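Local coordinates for NAD-dependent epimerase/dehydratase (PDB 3GPI), which is of unknown function but belongs to the NAD-dependent epimerase/dehydratase family and probably binds a dinucleotide cofactor, at residues A19-A24 with G190-A195. Numbering follows the deposited sequence.
Sequences ARRLTA and GAAFIA
OE2 of Glu17 takes salt bridges from NE of Arg21 and NH2 of Arg20, and the first of these steadies the arginine that leans on Ala191 and Ala192. With CG anti to its carbonyl carbon (chi1 -70°) and the chain extended from CG to NE, Arg21 runs alongside helix 187-201. Its CD lies 4.1 Å from CB of Ala191, and the planar guanidinium turns one face to Ala192, with NH1 3.6 Å from that residue's CB. An arginine suits this partly exposed position, since its methylenes pack while its charge meets Glu17 and, weakly, Asp188. A lysine in its place would probably keep a charge near Glu17 but leave the methyl of Ala192 without its flat cover.

Deeper in, Leu22 swings a branch across, its CD2 3.9 Å from CB of Ala195, while the same side chain also rests on Val29 of the neighbouring strand. Alanines suit helix 187-201 here because their short methyls let the axes of segments 19-24 and 190-195 come within 9.4 Å, crossing at -39°. Thus the helix that the probable Rossmann-type glycine motif leads into is joined to a later helix of the fold mainly by apolar and methyl contact, whereas the ionic bonds to Glu17 stay within helix 13-24, and of the charge pairs described the long, weak one with Asp188 alone reaches the other helix.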
# COMPACT_ATOMS: atom_id res chain seq x y z
N ALA A 19 -5.34 -11.17 2.27
CA ALA A 19 -5.80 -12.39 2.94
C ALA A 19 -6.46 -13.33 1.96
O ALA A 19 -6.24 -14.55 2.01
CB ALA A 19 -6.75 -12.05 4.09
N ARG A 20 -7.27 -12.79 1.06
CA ARG A 20 -7.99 -13.62 0.11
C ARG A 20 -7.03 -14.41 -0.76
O ARG A 20 -7.18 -15.62 -0.97
CB ARG A 20 -8.92 -12.74 -0.74
CG ARG A 20 -9.83 -13.49 -1.71
CD ARG A 20 -10.57 -12.54 -2.71
NE ARG A 20 -9.63 -11.93 -3.67
CZ ARG A 20 -9.19 -12.53 -4.78
NH1 ARG A 20 -9.59 -13.76 -5.08
NH2 ARG A 20 -8.36 -11.90 -5.60
N ARG A 21 -5.99 -13.73 -1.24
CA ARG A 21 -4.99 -14.36 -2.11
C ARG A 21 -4.19 -15.42 -1.36
O ARG A 21 -4.02 -16.54 -1.86
CB ARG A 21 -4.09 -13.29 -2.73
CG ARG A 21 -4.84 -12.44 -3.76
CD ARG A 21 -4.05 -11.20 -4.26
NE ARG A 21 -4.85 -10.50 -5.26
CZ ARG A 21 -4.86 -10.77 -6.56
NH1 ARG A 21 -3.99 -11.64 -7.11
NH2 ARG A 21 -5.69 -10.10 -7.33
N LEU A 22 -3.74 -15.10 -0.15
CA LEU A 22 -2.91 -16.02 0.62
C LEU A 22 -3.72 -17.24 1.03
O LEU A 22 -3.17 -18.34 1.03
CB LEU A 22 -2.35 -15.33 1.86
CG LEU A 22 -1.31 -14.28 1.58
CD1 LEU A 22 -1.01 -13.58 2.87
CD2 LEU A 22 -0.03 -14.89 0.94
N THR A 23 -4.99 -17.06 1.39
CA THR A 23 -5.83 -18.21 1.73
C THR A 23 -6.03 -19.10 0.52
O THR A 23 -5.95 -20.35 0.66
CB THR A 23 -7.16 -17.71 2.32
OG1 THR A 23 -6.91 -17.03 3.56
CG2 THR A 23 -8.12 -18.87 2.55
N ALA A 24 -6.24 -18.49 -0.65
CA ALA A 24 -6.39 -19.29 -1.87
C ALA A 24 -5.15 -20.11 -2.20
O ALA A 24 -5.25 -21.19 -2.80
CB ALA A 24 -6.77 -18.42 -3.04
N GLY A 190 -0.81 -4.34 -5.17
CA GLY A 190 -0.14 -4.24 -3.88
C GLY A 190 -0.29 -5.56 -3.12
O GLY A 190 0.68 -6.07 -2.56
N ALA A 191 -1.51 -6.13 -3.10
CA ALA A 191 -1.72 -7.37 -2.40
C ALA A 191 -0.98 -8.52 -3.06
O ALA A 191 -0.36 -9.32 -2.36
CB ALA A 191 -3.23 -7.68 -2.37
N ALA A 192 -1.09 -8.60 -4.38
CA ALA A 192 -0.46 -9.72 -5.09
C ALA A 192 1.05 -9.63 -5.02
O ALA A 192 1.73 -10.65 -4.98
CB ALA A 192 -0.92 -9.77 -6.54
N PHE A 193 1.62 -8.42 -4.97
CA PHE A 193 3.08 -8.33 -4.84
C PHE A 193 3.51 -8.82 -3.47
O PHE A 193 4.51 -9.56 -3.33
CB PHE A 193 3.54 -6.88 -5.06
CG PHE A 193 5.03 -6.69 -4.91
CD1 PHE A 193 5.91 -7.39 -5.69
CD2 PHE A 193 5.53 -5.76 -4.01
CE1 PHE A 193 7.28 -7.22 -5.57
CE2 PHE A 193 6.91 -5.58 -3.86
CZ PHE A 193 7.77 -6.31 -4.65
N ILE A 194 2.78 -8.46 -2.42
CA ILE A 194 3.13 -9.00 -1.10
C ILE A 194 2.98 -10.52 -1.06
O ILE A 194 3.87 -11.23 -0.56
CB ILE A 194 2.27 -8.40 0.01
CG1 ILE A 194 2.50 -6.89 0.06
CG2 ILE A 194 2.58 -9.07 1.35
CD1 ILE A 194 1.52 -6.16 0.95
N ALA A 195 1.92 -11.06 -1.67
CA ALA A 195 1.78 -12.53 -1.74
C ALA A 195 2.91 -13.14 -2.52
O ALA A 195 3.40 -14.22 -2.14
CB ALA A 195 0.44 -12.93 -2.35